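PDB 4INZ: soluble epoxide hydrolase from Bacillus megaterium, which belongs to the alpha/beta hydrolase fold family and is built around a largely parallel beta sheet flanked by helices. Local coordinates for residues S107-H113 and V131-F137; W121-R126 and P238-L244. The protein carries 1 engineered substitution. One frame throughout, in Å; residues are numbered along the deposited sequence.

Contact 1 (S107-H113 and V131-F137)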
ATOM      1  N   SER A 107      -1.862   1.786  19.380  1.00 34.67           N
ATOM      2  CA  SER A 107      -2.365   2.468  18.194  1.00 34.00           C
ATOM      3  C   SER A 107      -1.225   3.153  17.461  1.00 32.28           C
ATOM      4  O   SER A 107      -0.103   3.220  17.965  1.00 32.53           O
ATOM      5  CB  SER A 107      -3.451   3.487  18.555  1.00 35.72           C
ATOM      6  OG  SER A 107      -2.926   4.535  19.354  1.00 37.49           O
ATOM      7  N   CYS A 108      -1.521   3.669  16.271  1.00 30.71           N
ATOM      8  CA  CYS A 108      -0.505   4.293  15.445  1.00 27.18           C
ATOM      9  C   CYS A 108      -1.115   5.285  14.466  1.00 25.40           C
ATOM     10  O   CYS A 108      -2.332   5.359  14.305  1.00 26.60           O
ATOM     11  CB  CYS A 108       0.255   3.224  14.655  1.00 26.41           C
ATOM     12  SG  CYS A 108      -0.713   2.397  13.344  1.00 26.39           S
ATOM     13  N   THR A 109      -0.251   6.057  13.821  1.00 22.55           N
ATOM     14  CA  THR A 109      -0.624   6.769  12.613  1.00 21.12           C
ATOM     15  C   THR A 109      -0.274   5.800  11.504  1.00 22.58           C
ATOM     16  O   THR A 109       0.872   5.355  11.426  1.00 22.20           O
ATOM     17  CB  THR A 109       0.199   8.043  12.456  1.00 21.25           C
ATOM     18  OG1 THR A 109      -0.127   8.939  13.529  1.00 23.91           O
ATOM     19  CG2 THR A 109      -0.103   8.723  11.119  1.00 22.05           C
ATOM     20  N   LEU A 110      -1.261   5.450  10.677  1.00 20.70           N
ATOM     21  CA  LEU A 110      -1.079   4.453   9.626  1.00 19.38           C
ATOM     22  C   LEU A 110      -0.974   5.124   8.252  1.00 18.80           C
ATOM     23  O   LEU A 110      -1.864   5.880   7.848  1.00 21.70           O
ATOM     24  CB  LEU A 110      -2.245   3.461   9.643  1.00 19.35           C
ATOM     25  CG  LEU A 110      -2.071   2.190   8.812  1.00 21.32           C
ATOM     26  CD1 LEU A 110      -0.903   1.376   9.345  1.00 23.08           C
ATOM     27  CD2 LEU A 110      -3.355   1.359   8.818  1.00 21.87           C
ATOM     28  N   VAL A 111       0.115   4.845   7.538  1.00 17.62           N
ATOM     29  CA  VAL A 111       0.394   5.487   6.246  1.00 16.77           C
ATOM     30  C   VAL A 111       0.472   4.410   5.168  1.00 16.98           C
ATOM     31  O   VAL A 111       1.266   3.479   5.282  1.00 19.42           O
ATOM     32  CB  VAL A 111       1.727   6.253   6.302  1.00 17.57           C
ATOM     33  CG1 VAL A 111       1.935   7.081   5.022  1.00 17.76           C
ATOM     34  CG2 VAL A 111       1.756   7.139   7.530  1.00 18.89           C
ATOM     35  N   VAL A 112      -0.350   4.521   4.130  1.00 15.24           N
ATOM     36  CA  VAL A 112      -0.581   3.361   3.265  1.00 16.89           C
ATOM     37  C   VAL A 112      -0.631   3.700   1.781  1.00 17.06           C
ATOM     38  O   VAL A 112      -0.966   4.821   1.409  1.00 17.66           O
ATOM     39  CB  VAL A 112      -1.889   2.632   3.661  1.00 18.19           C
ATOM     40  CG1 VAL A 112      -1.836   2.205   5.131  1.00 18.89           C
ATOM     41  CG2 VAL A 112      -3.097   3.526   3.415  1.00 18.63           C
ATOM     42  N   HIS A 113      -0.318   2.711   0.942  1.00 16.00           N
ATOM     43  CA  HIS A 113      -0.216   2.904  -0.506  1.00 16.96           C
ATOM     44  C   HIS A 113      -0.519   1.583  -1.224  1.00 18.32           C
ATOM     45  O   HIS A 113      -0.046   0.528  -0.802  1.00 18.96           O
ATOM     46  CB  HIS A 113       1.208   3.378  -0.837  1.00 16.49           C
ATOM     47  CG  HIS A 113       1.515   3.487  -2.296  1.00 17.10           C
ATOM     48  ND1 HIS A 113       0.796   4.290  -3.164  1.00 20.04           N
ATOM     49  CD2 HIS A 113       2.512   2.940  -3.032  1.00 14.49           C
ATOM     50  CE1 HIS A 113       1.323   4.208  -4.373  1.00 16.89           C
ATOM     51  NE2 HIS A 113       2.362   3.391  -4.321  1.00 22.03           N
ATOM     52  N   VAL A 131      -5.932   2.804  15.096  1.00 30.79           N
ATOM     53  CA  VAL A 131      -5.507   3.829  14.146  1.00 29.37           C
ATOM     54  C   VAL A 131      -5.877   5.247  14.594  1.00 28.96           C
ATOM     55  O   VAL A 131      -7.031   5.659  14.486  1.00 29.45           O
ATOM     56  CB  VAL A 131      -6.093   3.561  12.744  1.00 27.85           C
ATOM     57  CG1 VAL A 131      -5.514   4.538  11.729  1.00 27.19           C
ATOM     58  CG2 VAL A 131      -5.812   2.129  12.320  1.00 27.17           C
ATOM     59  N   GLN A 132      -4.893   5.991  15.090  1.00 28.64           N
ATOM     60  CA  GLN A 132      -5.120   7.371  15.511  1.00 28.06           C
ATOM     61  C   GLN A 132      -5.517   8.241  14.325  1.00 28.18           C
ATOM     62  O   GLN A 132      -6.484   9.008  14.382  1.00 28.46           O
ATOM     63  CB  GLN A 132      -3.858   7.945  16.146  1.00 29.55           C
ATOM     64  CG  GLN A 132      -3.336   7.149  17.324  1.00 33.59           C
ATOM     65  CD  GLN A 132      -1.969   7.619  17.759  1.00 39.78           C
ATOM     66  OE1 GLN A 132      -1.420   7.138  18.748  1.00 44.31           O
ATOM     67  NE2 GLN A 132      -1.408   8.569  17.017  1.00 42.15           N
ATOM     68  N   LYS A 133      -4.740   8.127  13.256  1.00 25.61           N
ATOM     69  CA  LYS A 133      -5.000   8.857  12.026  1.00 26.13           C
ATOM     70  C   LYS A 133      -4.532   7.995  10.870  1.00 24.68           C
ATOM     71  O   LYS A 133      -3.594   7.204  11.016  1.00 23.60           O
ATOM     72  CB  LYS A 133      -4.234  10.183  11.998  1.00 27.36           C
ATOM     73  CG  LYS A 133      -4.612  11.185  13.080  1.00 29.88           C
ATOM     74  CD  LYS A 133      -3.938  12.522  12.799  1.00 33.02           C
ATOM     75  CE  LYS A 133      -4.419  13.604  13.738  1.00 38.19           C
ATOM     76  NZ  LYS A 133      -3.897  13.390  15.096  1.00 41.11           N
ATOM     77  N   LEU A 134      -5.179   8.160   9.722  1.00 23.45           N
ATOM     78  CA  LEU A 134      -4.840   7.406   8.523  1.00 21.57           C
ATOM     79  C   LEU A 134      -4.404   8.349   7.412  1.00 21.11           C
ATOM     80  O   LEU A 134      -5.092   9.332   7.121  1.00 20.23           O
ATOM     81  CB  LEU A 134      -6.043   6.585   8.056  1.00 20.39           C
ATOM     82  CG  LEU A 134      -5.868   5.814   6.749  1.00 19.72           C
ATOM     83  CD1 LEU A 134      -4.862   4.685   6.938  1.00 20.18           C
ATOM     84  CD2 LEU A 134      -7.221   5.270   6.257  1.00 21.87           C
ATOM     85  N   ILE A 135      -3.256   8.053   6.802  1.00 18.22           N
ATOM     86  CA  ILE A 135      -2.798   8.792   5.637  1.00 16.62           C
ATOM     87  C   ILE A 135      -2.726   7.815   4.478  1.00 17.62           C
ATOM     88  O   ILE A 135      -1.935   6.866   4.505  1.00 18.71           O
ATOM     89  CB  ILE A 135      -1.416   9.423   5.872  1.00 16.16           C
ATOM     90  CG1 ILE A 135      -1.458  10.345   7.095  1.00 18.59           C
ATOM     91  CG2 ILE A 135      -0.955  10.175   4.624  1.00 17.13           C
ATOM     92  CD1 ILE A 135      -0.123  11.000   7.428  1.00 18.16           C
ATOM     93  N   ALA A 136      -3.576   8.026   3.477  1.00 17.10           N
ATOM     94  CA  ALA A 136      -3.680   7.091   2.365  1.00 15.38           C
ATOM     95  C   ALA A 136      -3.241   7.728   1.054  1.00 16.97           C
ATOM     96  O   ALA A 136      -3.721   8.803   0.691  1.00 18.41           O
ATOM     97  CB  ALA A 136      -5.105   6.589   2.242  1.00 18.89           C
ATOM     98  N   PHE A 137      -2.334   7.047   0.351  1.00 17.09           N
ATOM     99  CA  PHE A 137      -1.917   7.439  -0.997  1.00 16.59           C
ATOM    100  C   PHE A 137      -2.699   6.631  -2.038  1.00 18.31           C
ATOM    101  O   PHE A 137      -3.609   5.882  -1.688  1.00 19.48           O
ATOM    102  CB  PHE A 137      -0.397   7.230  -1.170  1.00 16.40           C
ATOM    103  CG  PHE A 137       0.434   8.140  -0.311  1.00 14.15           C
ATOM    104  CD1 PHE A 137       0.997   9.299  -0.845  1.00 16.17           C
ATOM    105  CD2 PHE A 137       0.647   7.850   1.035  1.00 16.45           C
ATOM    106  CE1 PHE A 137       1.762  10.154  -0.047  1.00 18.10           C
ATOM    107  CE2 PHE A 137       1.400   8.705   1.840  1.00 17.04           C
ATOM    108  CZ  PHE A 137       1.963   9.853   1.301  1.00 17.26           C
TER

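Contact 2 (W121-R126 and P238-L244)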
ATOM      1  N   TRP A 121      -6.883   0.360   4.747  1.00 23.15           N
ATOM      2  CA  TRP A 121      -8.262   0.831   4.857  1.00 23.92           C
ATOM      3  C   TRP A 121      -9.075  -0.226   5.590  1.00 25.56           C
ATOM      4  O   TRP A 121      -9.826   0.078   6.524  1.00 24.13           O
ATOM      5  CB  TRP A 121      -8.888   1.060   3.475  1.00 22.72           C
ATOM      6  CG  TRP A 121      -8.585   2.398   2.796  1.00 22.40           C
ATOM      7  CD1 TRP A 121      -7.820   2.592   1.680  1.00 23.39           C
ATOM      8  CD2 TRP A 121      -9.092   3.694   3.160  1.00 23.39           C
ATOM      9  NE1 TRP A 121      -7.795   3.927   1.343  1.00 23.36           N
ATOM     10  CE2 TRP A 121      -8.569   4.625   2.236  1.00 23.19           C
ATOM     11  CE3 TRP A 121      -9.923   4.159   4.186  1.00 24.71           C
ATOM     12  CZ2 TRP A 121      -8.857   5.989   2.301  1.00 23.04           C
ATOM     13  CZ3 TRP A 121     -10.207   5.516   4.252  1.00 25.22           C
ATOM     14  CH2 TRP A 121      -9.679   6.413   3.313  1.00 23.48           C
ATOM     15  N   THR A 122      -8.921  -1.474   5.158  1.00 24.87           N
ATOM     16  CA  THR A 122      -9.656  -2.581   5.761  1.00 26.49           C
ATOM     17  C   THR A 122      -9.338  -2.694   7.254  1.00 26.39           C
ATOM     18  O   THR A 122     -10.236  -2.864   8.083  1.00 27.96           O
ATOM     19  CB  THR A 122      -9.355  -3.908   5.040  1.00 27.42           C
ATOM     20  OG1 THR A 122      -9.704  -3.785   3.655  1.00 27.74           O
ATOM     21  CG2 THR A 122     -10.149  -5.052   5.655  1.00 28.62           C
ATOM     22  N   PHE A 123      -8.058  -2.576   7.593  1.00 25.50           N
ATOM     23  CA  PHE A 123      -7.633  -2.626   8.984  1.00 26.26           C
ATOM     24  C   PHE A 123      -8.233  -1.481   9.803  1.00 27.68           C
ATOM     25  O   PHE A 123      -8.679  -1.687  10.934  1.00 27.51           O
ATOM     26  CB  PHE A 123      -6.104  -2.590   9.089  1.00 26.27           C
ATOM     27  CG  PHE A 123      -5.606  -2.585  10.503  1.00 28.67           C
ATOM     28  CD1 PHE A 123      -5.518  -3.772  11.222  1.00 29.73           C
ATOM     29  CD2 PHE A 123      -5.265  -1.397  11.129  1.00 28.49           C
ATOM     30  CE1 PHE A 123      -5.075  -3.772  12.535  1.00 30.99           C
ATOM     31  CE2 PHE A 123      -4.815  -1.390  12.437  1.00 29.68           C
ATOM     32  CZ  PHE A 123      -4.725  -2.581  13.145  1.00 31.10           C
ATOM     33  N   ALA A 124      -8.226  -0.273   9.243  1.00 26.99           N
ATOM     34  CA  ALA A 124      -8.775   0.889   9.944  1.00 27.17           C
ATOM     35  C   ALA A 124     -10.272   0.732  10.201  1.00 29.13           C
ATOM     36  O   ALA A 124     -10.776   1.121  11.256  1.00 28.88           O
ATOM     37  CB  ALA A 124      -8.498   2.177   9.160  1.00 27.55           C
ATOM     38  N   TYR A 125     -10.983   0.165   9.231  1.00 29.73           N
ATOM     39  CA  TYR A 125     -12.417  -0.058   9.379  1.00 33.85           C
ATOM     40  C   TYR A 125     -12.714  -1.096  10.460  1.00 34.55           C
ATOM     41  O   TYR A 125     -13.652  -0.943  11.244  1.00 35.68           O
ATOM     42  CB  TYR A 125     -13.037  -0.496   8.048  1.00 33.88           C
ATOM     43  CG  TYR A 125     -13.589   0.636   7.206  1.00 32.41           C
ATOM     44  CD1 TYR A 125     -14.920   1.039   7.329  1.00 34.71           C
ATOM     45  CD2 TYR A 125     -12.788   1.297   6.279  1.00 31.95           C
ATOM     46  CE1 TYR A 125     -15.432   2.070   6.558  1.00 34.90           C
ATOM     47  CE2 TYR A 125     -13.291   2.330   5.506  1.00 33.97           C
ATOM     48  CZ  TYR A 125     -14.614   2.712   5.648  1.00 35.96           C
ATOM     49  OH  TYR A 125     -15.116   3.740   4.877  1.00 37.26           O
ATOM     50  N   ARG A 126     -11.914  -2.156  10.499  1.00 34.21           N
ATOM     51  CA  ARG A 126     -12.156  -3.250  11.432  1.00 34.84           C
ATOM     52  C   ARG A 126     -11.585  -2.959  12.817  1.00 36.72           C
ATOM     53  O   ARG A 126     -12.150  -3.377  13.829  1.00 38.00           O
ATOM     54  CB  ARG A 126     -11.583  -4.560  10.891  1.00 33.84           C
ATOM     55  CG  ARG A 126     -12.209  -5.030   9.590  1.00 34.33           C
ATOM     56  CD  ARG A 126     -11.659  -6.386   9.172  1.00 35.94           C
ATOM     57  NE  ARG A 126     -12.266  -6.866   7.931  1.00 37.63           N
ATOM     58  CZ  ARG A 126     -11.866  -7.951   7.272  1.00 39.79           C
ATOM     59  NH1 ARG A 126     -10.850  -8.677   7.732  1.00 41.14           N
ATOM     60  NH2 ARG A 126     -12.478  -8.309   6.148  1.00 37.80           N
ATOM     61  N   PRO A 238     -14.673  -7.791   2.851  1.00 34.22           N
ATOM     62  CA  PRO A 238     -15.870  -7.732   3.701  1.00 35.29           C
ATOM     63  C   PRO A 238     -15.737  -6.763   4.870  1.00 35.73           C
ATOM     64  O   PRO A 238     -14.742  -6.796   5.596  1.00 35.51           O
ATOM     65  CB  PRO A 238     -16.004  -9.171   4.212  1.00 36.13           C
ATOM     66  CG  PRO A 238     -15.382  -9.995   3.145  1.00 36.17           C
ATOM     67  CD  PRO A 238     -14.203  -9.172   2.663  1.00 35.37           C
ATOM     68  N   LEU A 239     -16.743  -5.910   5.040  1.00 36.03           N
ATOM     69  CA  LEU A 239     -16.771  -4.953   6.136  1.00 35.46           C
ATOM     70  C   LEU A 239     -18.164  -4.856   6.744  1.00 38.16           C
ATOM     71  O   LEU A 239     -19.171  -4.922   6.041  1.00 38.76           O
ATOM     72  CB  LEU A 239     -16.329  -3.567   5.660  1.00 33.18           C
ATOM     73  CG  LEU A 239     -14.841  -3.411   5.344  1.00 30.64           C
ATOM     74  CD1 LEU A 239     -14.525  -2.007   4.839  1.00 31.95           C
ATOM     75  CD2 LEU A 239     -14.009  -3.727   6.575  1.00 32.02           C
ATOM     76  N   GLU A 240     -18.196  -4.688   8.059  1.00 40.88           N
ATOM     77  CA  GLU A 240     -19.426  -4.489   8.813  1.00 44.86           C
ATOM     78  C   GLU A 240     -19.923  -3.050   8.669  1.00 43.64           C
ATOM     79  O   GLU A 240     -21.114  -2.808   8.487  1.00 45.51           O
ATOM     80  CB  GLU A 240     -19.159  -4.788  10.291  1.00 49.82           C
ATOM     81  CG  GLU A 240     -18.057  -3.899  10.923  1.00 54.47           C
ATOM     82  CD  GLU A 240     -16.733  -3.897  10.148  1.00 56.56           C
ATOM     83  OE1 GLU A 240     -16.332  -2.820   9.634  1.00 56.06           O
ATOM     84  OE2 GLU A 240     -16.086  -4.968  10.058  1.00 56.37           O
ATOM     85  N   GLU A 241     -18.999  -2.097   8.747  1.00 43.85           N
ATOM     86  CA  GLU A 241     -19.347  -0.680   8.742  1.00 46.81           C
ATOM     87  C   GLU A 241     -19.035   0.001   7.417  1.00 42.84           C
ATOM     88  O   GLU A 241     -18.059  -0.342   6.751  1.00 41.17           O
ATOM     89  CB  GLU A 241     -18.614   0.044   9.872  1.00 52.25           C
ATOM     90  CG  GLU A 241     -19.435   0.182  11.135  1.00 57.55           C
ATOM     91  CD  GLU A 241     -20.689   1.000  10.906  1.00 61.22           C
ATOM     92  OE1 GLU A 241     -20.569   2.227  10.697  1.00 63.47           O
ATOM     93  OE2 GLU A 241     -21.792   0.413  10.921  1.00 61.79           O
ATOM     94  N   GLU A 242     -19.865   0.977   7.051  1.00 40.85           N
ATOM     95  CA  GLU A 242     -19.647   1.761   5.839  1.00 40.70           C
ATOM     96  C   GLU A 242     -18.906   3.058   6.137  1.00 38.79           C
ATOM     97  O   GLU A 242     -18.256   3.625   5.258  1.00 40.28           O
ATOM     98  CB  GLU A 242     -20.977   2.089   5.154  1.00 45.53           C
ATOM     99  CG  GLU A 242     -21.646   0.904   4.471  1.00 49.87           C
ATOM    100  CD  GLU A 242     -22.731   1.329   3.492  1.00 55.25           C
ATOM    101  OE1 GLU A 242     -23.242   2.467   3.615  1.00 56.88           O
ATOM    102  OE2 GLU A 242     -23.068   0.527   2.593  1.00 57.78           O
ATOM    103  N   VAL A 243     -19.001   3.520   7.377  1.00 37.36           N
ATOM    104  CA  VAL A 243     -18.415   4.803   7.758  1.00 36.68           C
ATOM    105  C   VAL A 243     -17.204   4.647   8.677  1.00 35.54           C
ATOM    106  O   VAL A 243     -17.241   3.891   9.646  1.00 37.49           O
ATOM    107  CB  VAL A 243     -19.467   5.714   8.426  1.00 38.27           C
ATOM    108  CG1 VAL A 243     -18.847   7.037   8.850  1.00 37.70           C
ATOM    109  CG2 VAL A 243     -20.622   5.950   7.477  1.00 40.24           C
ATOM    110  N   LEU A 244     -16.127   5.358   8.351  1.00 32.71           N
ATOM    111  CA  LEU A 244     -14.923   5.383   9.173  1.00 31.55           C
ATOM    112  C   LEU A 244     -14.780   6.778   9.776  1.00 33.39           C
ATOM    113  O   LEU A 244     -14.677   7.763   9.043  1.00 35.48           O
ATOM    114  CB  LEU A 244     -13.693   5.053   8.320  1.00 32.46           C
ATOM    115  CG  LEU A 244     -12.330   5.163   9.007  1.00 31.30           C
ATOM    116  CD1 LEU A 244     -12.212   4.132  10.129  1.00 32.79           C
ATOM    117  CD2 LEU A 244     -11.199   5.003   7.998  1.00 32.26           C
TER

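Contact 1 (S107-H113 and V131-F137)
Strands 108-112 and 131-137 are neighbours in the central sheet of the alpha/beta hydrolase fold and are the two strands of a beta-alpha-beta crossover. They run parallel, with the axes of 108-112 and 133-137 4.8 Å apart at an angle of 9°. Backbone bonds pass both ways: Ile135 N donates to Leu110 O (2.8 Å) and Val112 N to Ile135 O (2.9 Å). Leu110, Val112, Val131, Leu134 and Ala136 point to the face covered by helix 115-126. There Leu134, with chi1 t and chi2 p, reaches across the strands. Its CD1 lies 4.0 Å from Leu110 CB and 4.1 Å from Val112 CG2. Val112 is an m rotamer, which sets CG2 3.8 Å from Ala136 CB. Thr109, Val111, Lys133 and Ile135 point to the other face, where helix 291-303 packs on Ile135. Lys133 is m, then extended at chi2 and chi3, so its end leads away from the partner strand. Phe137, with chi1 m, places CE2 at its ring edge 3.6 Å from Val111 CG1.

Contact 2 (W121-R126 and P238-L244)
Arg126 makes the main polar link between this helix end and the loop. Its NH2 donates to Pro238 O at 2.8 Å, its NE adds a weak bond to Pro238 O at 3.4 Å, and its NH1 forms a salt bridge with Asp90. Tyr125 OH is hydrogen-bonded to His141 NE2 and also lies 3.2 Å from Glu242 O. Glu241 N is satisfied within the loop by Glu240 OE1 at 2.9 Å, and Glu241 O by the hydroxyl of Tyr143. Thr122 OG1 is hydrogen-bonded to Gly118 O of its own helix. Much of the remaining contact is apolar. The Tyr125 ring is sandwiched by two CH-pi contacts on opposite faces: its centroid is 4.0 Å from Leu239 CD1 and 3.9 Å from Leu244 CB. Leu244 CD2 also meets the edge of the Trp121 ring, 3.9 Å from CZ3. The loop before strand 248-253 is packed and hydrogen-bonded on the end of a crossover helix that flanks the central sheet, as in an alpha/beta hydrolase fold.

In the fold
Contacts 1 and 2 share one beta-alpha-beta unit. Strand 108-112 leads into helix 115-126, which leads into strand 131-137. The two strands make contact 1, and the helix supplies half of contact 2. Segment 238-244 comes much later, after a run of mostly helices, in the loop before strand 248-253, which lies beside strand 131-137 in the sheet. The segments therefore alternate along the chain. The centres of the two contacts are about 14 Å apart, yet the contacts touch: Trp121 CE3 is 3.6 Å from Leu134 CD2, and Phe123 CE2 is 3.7 Å from Val131 CG2. The result is a layered order of sheet, helix and loop, running from the buried strands to the partly buried loop.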